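Side-chain contacts in PFC0360w protein (Plasmodium falciparum, PDB 3NI8), which probably stimulates the ATPase activity of the chaperone Hsp90 in the malaria parasite: residues G72-I77 against I83-K88; V33-F38 against I77-K82. All coordinates share one frame; numbering follows the deposited sequence.

Contact 1: G72-I77 against I83-K88; sequences GEFTEI and IVEKWK. With IPA (isopropyl alcohol), chain B.
T75 and E76 both face V84 in a classic beta bulge that breaks the regular pairing of strands 72-77 and 83-88. V84 O takes a nearly straight bond from T75 N (2.9 Å, 172° at the hydrogen) and a weak one from E76 N, while V84 N donates to E76 O. With its OG1 between backbone N and carbonyl carbon (chi1 68°), T75 also sends its hydroxyl to V84 O, a weak bond at 3.3 Å, and lays CG2 across K86, 3.7 Å from CG. The E76 carboxylate reaches over V84, OE1 lying 3.6 Å from CG2, while its OE2 bonds T78 OG1. Beyond the bulge E73 and K86 form a hydrogen-bonded antiparallel pair, and their side chains run the same way on the face they share with V84. A bend along the K86 chain brings NZ 2.6 Å from E73 OE2, a salt bridge in which NZ meets OE2 from above the carboxylate plane; K86 also makes a cation-pi contact with Y97. The two strands are a hairpin of the antiparallel sheet that, in this SRPBCC (helix-grip) fold, curls around the long helix 132-150. The other face, with F74, E85, I83 and W87, turns to the interior. There F74 and E85 lie side by side, ring and carboxylate planes 75° apart, with F74 CE1 3.7 Å from E85 OE2; the F74 ring also meets F63. An isopropyl alcohol, probably from the crystallisation liquor, places O2 2.6 Å from the same E85 OE2 and brings C3 to the edge of the W87 indole. At the far end G72, which has no side chain, lets its CA come within 3.0 Å of K86 O.

Contact 2: V33-F38 against I77-K82; sequences VLFNAF and ITKPHK. With IPA (isopropyl alcohol), chain B.
F35 holds CG anti to its backbone N (chi1 -179°), which swings the ring off helix 33-38 toward the turn within 77-82, and K79, likewise anti at chi1 -174° and extended beyond, stretches its aliphatic chain across that ring at about a right angle. K79 CG sits over one face, 4.0 Å from the F35 ring centroid, in a CH-pi contact, and CD continues over the rim, 3.6 Å from CE2. From the same side of the ring plane P80 brings its CA to 4.2 Å from the F35 centroid, an off-centre CH-pi contact, and P80 CB lies beside F35 CB. The peptide bond between K79 and P80 is cis. Near the ring plane, I77 CG2 meets F35 CZ at 3.7 Å, and K82 O stands at the edge, 3.9 Å from F35 CE1. That carbonyl already accepts T78 N, and T78 O in turn takes both H81 N and K82 N, a classic beta bulge. No hydrogen bond crosses between the two segments: the F35 side chain meets segment 77-82 through apolar and CH-pi contacts and the edge contact with K82 O, its ring buried although T78, K79 and H81 are exposed. Further along the helix, F38 O lies 2.7 Å from O2 of the isopropyl alcohol, which also touches the edge of the F38 ring. Helix 31-39 thus packs against the turn end of the hairpin formed by strands 70-78 and 82-89: F35 also touches F104 of strand 98-106, whereas F38 packs on V102 of that strand, on L114 and L116 of strand 111-119, and on W140, F144, L145 and I148 of helix 132-150.

From the N terminus the chain passes first through helix 31-39, which meets its partner only at the end of strand 70-78, so contact 2 closes a loop of 38 residues holding helix 41-47 and strands 54-55 and 62-65. Contact 1 closes a much shorter one, the five residues between its segments, at the turn of the hairpin. The segments alternate in the order 33-38, 72-77, 77-82, 83-88, so the contacts cross, and they share I77. They also touch in space: I83 CG2 lies 3.5 Å from F35 CE1, and one isopropyl alcohol lies close to both E85 and F38. Contact 1 pairs strands 70-78 and 82-89, and contact 2 sets helix 31-39 against the turn that joins them.

Contact 1: G72-I77 against I83-K88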
loop_
_atom_site.group_PDB
_atom_site.type_symbol
_atom_site.label_atom_id
_atom_site.label_comp_id
_atom_site.label_asym_id
_atom_site.label_seq_id
_atom_site.Cartn_x
_atom_site.Cartn_y
_atom_site.Cartn_z
ATOM N N GLY A 72 5.027 -2.491 8.697
ATOM C CA GLY A 72 4.388 -3.693 8.283
ATOM C C GLY A 72 5.396 -4.778 8.017
ATOM O O GLY A 72 6.546 -4.694 8.428
ATOM N N GLU A 73 4.923 -5.804 7.335
ATOM C CA GLU A 73 5.638 -7.036 7.107
ATOM C C GLU A 73 4.973 -7.745 5.923
ATOM O O GLU A 73 3.746 -7.867 5.858
ATOM C CB GLU A 73 5.574 -7.888 8.365
ATOM C CG GLU A 73 5.977 -9.355 8.188
ATOM C CD GLU A 73 5.869 -10.155 9.487
ATOM O OE1 GLU A 73 5.868 -11.420 9.417
ATOM O OE2 GLU A 73 5.781 -9.519 10.571
ATOM N N PHE A 74 5.790 -8.148 4.962
ATOM C CA PHE A 74 5.326 -8.919 3.810
ATOM C C PHE A 74 5.001 -10.339 4.230
ATOM O O PHE A 74 5.809 -10.995 4.888
ATOM C CB PHE A 74 6.393 -8.940 2.705
ATOM C CG PHE A 74 6.780 -7.569 2.191
ATOM C CD1 PHE A 74 5.897 -6.826 1.424
ATOM C CD2 PHE A 74 8.052 -7.040 2.455
ATOM C CE1 PHE A 74 6.256 -5.559 0.928
ATOM C CE2 PHE A 74 8.430 -5.763 1.965
ATOM C CZ PHE A 74 7.528 -5.029 1.196
ATOM N N THR A 75 3.815 -10.812 3.857
ATOM C CA THR A 75 3.366 -12.160 4.257
ATOM C C THR A 75 3.101 -13.045 3.050
ATOM O O THR A 75 2.981 -14.262 3.190
ATOM C CB THR A 75 2.142 -12.144 5.217
ATOM O OG1 THR A 75 0.982 -11.665 4.536
ATOM C CG2 THR A 75 2.392 -11.254 6.434
ATOM N N GLU A 76 3.043 -12.436 1.866
ATOM C CA GLU A 76 2.922 -13.164 0.600
ATOM C C GLU A 76 3.435 -12.313 -0.564
ATOM O O GLU A 76 2.971 -11.189 -0.808
ATOM C CB GLU A 76 1.470 -13.590 0.335
ATOM C CG GLU A 76 1.338 -14.653 -0.795
ATOM C CD GLU A 76 -0.085 -14.810 -1.353
ATOM O OE1 GLU A 76 -1.069 -14.853 -0.578
ATOM O OE2 GLU A 76 -0.212 -14.889 -2.593
ATOM N N ILE A 77 4.405 -12.858 -1.278
ATOM C CA ILE A 77 4.963 -12.187 -2.454
ATOM C C ILE A 77 4.875 -13.097 -3.654
ATOM O O ILE A 77 5.736 -13.965 -3.840
ATOM C CB ILE A 77 6.427 -11.724 -2.257
ATOM C CG1 ILE A 77 6.522 -10.706 -1.117
ATOM C CG2 ILE A 77 6.930 -11.082 -3.545
ATOM C CD1 ILE A 77 7.863 -10.640 -0.485
ATOM N N ILE A 83 0.555 -9.157 -3.662
ATOM C CA ILE A 83 1.262 -9.063 -2.392
ATOM C C ILE A 83 0.233 -9.004 -1.262
ATOM O O ILE A 83 -0.892 -8.599 -1.472
ATOM C CB ILE A 83 2.264 -7.869 -2.320
ATOM C CG1 ILE A 83 1.649 -6.594 -2.885
ATOM C CG2 ILE A 83 3.523 -8.185 -3.074
ATOM C CD1 ILE A 83 2.506 -5.360 -2.676
ATOM N N VAL A 84 0.627 -9.481 -0.087
ATOM C CA VAL A 84 -0.173 -9.406 1.140
ATOM C C VAL A 84 0.746 -8.920 2.258
ATOM O O VAL A 84 1.911 -9.324 2.342
ATOM C CB VAL A 84 -0.791 -10.779 1.538
ATOM C CG1 VAL A 84 -1.730 -10.613 2.752
ATOM C CG2 VAL A 84 -1.529 -11.418 0.356
ATOM N N GLU A 85 0.214 -8.066 3.122
ATOM C CA GLU A 85 1.015 -7.429 4.179
ATOM C C GLU A 85 0.266 -7.398 5.488
ATOM O O GLU A 85 -0.952 -7.256 5.479
ATOM C CB GLU A 85 1.331 -5.970 3.799
ATOM C CG GLU A 85 2.087 -5.840 2.479
ATOM C CD GLU A 85 2.179 -4.418 1.982
ATOM O OE1 GLU A 85 1.580 -3.492 2.576
ATOM O OE2 GLU A 85 2.854 -4.230 0.964
ATOM N N LYS A 86 0.999 -7.536 6.599
ATOM C CA LYS A 86 0.601 -6.900 7.873
ATOM C C LYS A 86 0.997 -5.420 7.743
ATOM O O LYS A 86 2.021 -5.104 7.145
ATOM C CB LYS A 86 1.330 -7.506 9.070
ATOM C CG LYS A 86 1.280 -9.038 9.174
ATOM C CD LYS A 86 0.949 -9.501 10.607
ATOM C CE LYS A 86 2.092 -9.244 11.585
ATOM N NZ LYS A 86 3.269 -10.060 11.168
ATOM N N TRP A 87 0.206 -4.524 8.311
ATOM C CA TRP A 87 0.306 -3.095 8.024
ATOM C C TRP A 87 -0.340 -2.308 9.156
ATOM O O TRP A 87 -1.515 -2.520 9.478
ATOM C CB TRP A 87 -0.452 -2.816 6.719
ATOM C CG TRP A 87 -0.266 -1.448 6.063
ATOM C CD1 TRP A 87 0.491 -1.173 4.944
ATOM C CD2 TRP A 87 -0.883 -0.201 6.440
ATOM N NE1 TRP A 87 0.384 0.162 4.610
ATOM C CE2 TRP A 87 -0.452 0.783 5.503
ATOM C CE3 TRP A 87 -1.755 0.183 7.469
ATOM C CZ2 TRP A 87 -0.861 2.134 5.575
ATOM C CZ3 TRP A 87 -2.168 1.519 7.544
ATOM C CH2 TRP A 87 -1.719 2.483 6.593
ATOM N N LYS A 88 0.414 -1.388 9.748
ATOM C CA LYS A 88 -0.142 -0.484 10.763
ATOM C C LYS A 88 0.487 0.909 10.680
ATOM O O LYS A 88 1.569 1.064 10.117
ATOM C CB LYS A 88 0.019 -1.068 12.181
ATOM C CG LYS A 88 1.478 -1.131 12.657
ATOM C CD LYS A 88 1.682 -1.933 13.949
ATOM C CE LYS A 88 1.108 -1.220 15.157
ATOM N NZ LYS A 88 0.580 -2.234 16.109
HETATM C C1 IPA B . 5.185 -1.222 1.168
HETATM C C2 IPA B . 3.682 -1.369 0.906
HETATM C C3 IPA B . 2.877 -0.068 0.929
HETATM O O2 IPA B . 3.479 -2.068 -0.296
#

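Contact 2: V33-F38 against I77-K82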
loop_
_atom_site.group_PDB
_atom_site.type_symbol
_atom_site.label_atom_id
_atom_site.label_comp_id
_atom_site.label_asym_id
_atom_site.label_seq_id
_atom_site.Cartn_x
_atom_site.Cartn_y
_atom_site.Cartn_z
ATOM N N VAL A 33 5.434 -3.199 -13.248
ATOM C CA VAL A 33 5.756 -1.820 -12.932
ATOM C C VAL A 33 4.946 -1.363 -11.702
ATOM O O VAL A 33 5.463 -0.675 -10.819
ATOM C CB VAL A 33 5.540 -0.954 -14.221
ATOM C CG1 VAL A 33 5.081 0.436 -13.930
ATOM C CG2 VAL A 33 6.803 -0.919 -15.054
ATOM N N LEU A 34 3.680 -1.761 -11.633
ATOM C CA LEU A 34 2.876 -1.471 -10.445
ATOM C C LEU A 34 3.349 -2.272 -9.227
ATOM O O LEU A 34 3.448 -1.722 -8.123
ATOM C CB LEU A 34 1.400 -1.712 -10.707
ATOM C CG LEU A 34 0.761 -0.758 -11.707
ATOM C CD1 LEU A 34 -0.675 -1.131 -11.901
ATOM C CD2 LEU A 34 0.907 0.702 -11.196
ATOM N N PHE A 35 3.658 -3.554 -9.439
ATOM C CA PHE A 35 4.261 -4.413 -8.411
ATOM C C PHE A 35 5.551 -3.806 -7.830
ATOM O O PHE A 35 5.729 -3.776 -6.603
ATOM C CB PHE A 35 4.523 -5.826 -8.982
ATOM C CG PHE A 35 5.122 -6.794 -7.987
ATOM C CD1 PHE A 35 4.309 -7.623 -7.228
ATOM C CD2 PHE A 35 6.512 -6.883 -7.824
ATOM C CE1 PHE A 35 4.869 -8.540 -6.305
ATOM C CE2 PHE A 35 7.084 -7.766 -6.896
ATOM C CZ PHE A 35 6.253 -8.604 -6.141
ATOM N N ASN A 36 6.443 -3.347 -8.714
ATOM C CA ASN A 36 7.658 -2.618 -8.313
ATOM C C ASN A 36 7.319 -1.468 -7.386
ATOM O O ASN A 36 7.926 -1.301 -6.333
ATOM C CB ASN A 36 8.425 -2.063 -9.527
ATOM C CG ASN A 36 9.581 -1.135 -9.122
ATOM O OD1 ASN A 36 9.452 0.095 -9.150
ATOM N ND2 ASN A 36 10.714 -1.725 -8.750
ATOM N N ALA A 37 6.324 -0.692 -7.778
ATOM C CA ALA A 37 5.996 0.529 -7.054
ATOM C C ALA A 37 5.615 0.250 -5.586
ATOM O O ALA A 37 5.815 1.128 -4.706
ATOM C CB ALA A 37 4.871 1.289 -7.763
ATOM N N PHE A 38 5.057 -0.943 -5.321
ATOM C CA PHE A 38 4.645 -1.295 -3.976
ATOM C C PHE A 38 5.750 -1.946 -3.144
ATOM O O PHE A 38 5.617 -2.033 -1.904
ATOM C CB PHE A 38 3.420 -2.203 -3.994
ATOM C CG PHE A 38 2.123 -1.464 -4.140
ATOM C CD1 PHE A 38 1.345 -1.180 -3.026
ATOM C CD2 PHE A 38 1.678 -1.053 -5.401
ATOM C CE1 PHE A 38 0.158 -0.481 -3.161
ATOM C CE2 PHE A 38 0.491 -0.366 -5.543
ATOM C CZ PHE A 38 -0.278 -0.083 -4.429
ATOM N N ILE A 77 4.405 -12.858 -1.278
ATOM C CA ILE A 77 4.963 -12.187 -2.454
ATOM C C ILE A 77 4.875 -13.097 -3.654
ATOM O O ILE A 77 5.736 -13.965 -3.840
ATOM C CB ILE A 77 6.427 -11.724 -2.257
ATOM C CG1 ILE A 77 6.522 -10.706 -1.117
ATOM C CG2 ILE A 77 6.930 -11.082 -3.545
ATOM C CD1 ILE A 77 7.863 -10.640 -0.485
ATOM N N THR A 78 3.819 -12.886 -4.446
ATOM C CA THR A 78 3.587 -13.609 -5.698
ATOM C C THR A 78 3.797 -12.652 -6.877
ATOM O O THR A 78 2.848 -12.048 -7.376
ATOM C CB THR A 78 2.155 -14.201 -5.753
ATOM O OG1 THR A 78 1.788 -14.737 -4.468
ATOM C CG2 THR A 78 2.054 -15.314 -6.826
ATOM N N LYS A 79 5.049 -12.496 -7.291
ATOM C CA LYS A 79 5.439 -11.570 -8.366
ATOM C C LYS A 79 4.988 -12.042 -9.746
ATOM O O LYS A 79 5.216 -13.220 -10.072
ATOM C CB LYS A 79 6.968 -11.417 -8.389
ATOM C CG LYS A 79 7.503 -10.350 -9.377
ATOM C CD LYS A 79 8.932 -9.939 -9.022
ATOM C CE LYS A 79 9.590 -9.099 -10.122
ATOM N NZ LYS A 79 10.890 -8.564 -9.593
ATOM N N PRO A 80 4.380 -11.141 -10.570
ATOM C CA PRO A 80 3.999 -9.731 -10.316
ATOM C C PRO A 80 2.487 -9.466 -10.031
ATOM O O PRO A 80 1.989 -8.342 -10.245
ATOM C CB PRO A 80 4.408 -9.042 -11.632
ATOM C CG PRO A 80 4.110 -10.087 -12.698
ATOM C CD PRO A 80 4.243 -11.467 -12.011
ATOM N N HIS A 81 1.798 -10.492 -9.531
ATOM C CA HIS A 81 0.335 -10.511 -9.464
ATOM C C HIS A 81 -0.287 -10.093 -8.123
ATOM O O HIS A 81 -1.350 -9.466 -8.103
ATOM C CB HIS A 81 -0.183 -11.894 -9.872
ATOM C CG HIS A 81 0.024 -12.204 -11.322
ATOM N ND1 HIS A 81 0.789 -13.265 -11.759
ATOM C CD2 HIS A 81 -0.425 -11.579 -12.438
ATOM C CE1 HIS A 81 0.793 -13.287 -13.080
ATOM N NE2 HIS A 81 0.067 -12.271 -13.516
ATOM N N LYS A 82 0.376 -10.434 -7.022
ATOM C CA LYS A 82 -0.190 -10.247 -5.671
ATOM C C LYS A 82 0.886 -10.022 -4.613
ATOM O O LYS A 82 1.987 -10.619 -4.655
ATOM C CB LYS A 82 -1.011 -11.487 -5.260
ATOM C CG LYS A 82 -2.331 -11.254 -4.549
ATOM C CD LYS A 82 -2.751 -12.511 -3.768
ATOM C CE LYS A 82 -4.261 -12.792 -3.796
ATOM N NZ LYS A 82 -4.858 -13.192 -2.425
HETATM C C1 IPA B . 5.185 -1.222 1.168
HETATM C C2 IPA B . 3.682 -1.369 0.906
HETATM C C3 IPA B . 2.877 -0.068 0.929
HETATM O O2 IPA B . 3.479 -2.068 -0.296
#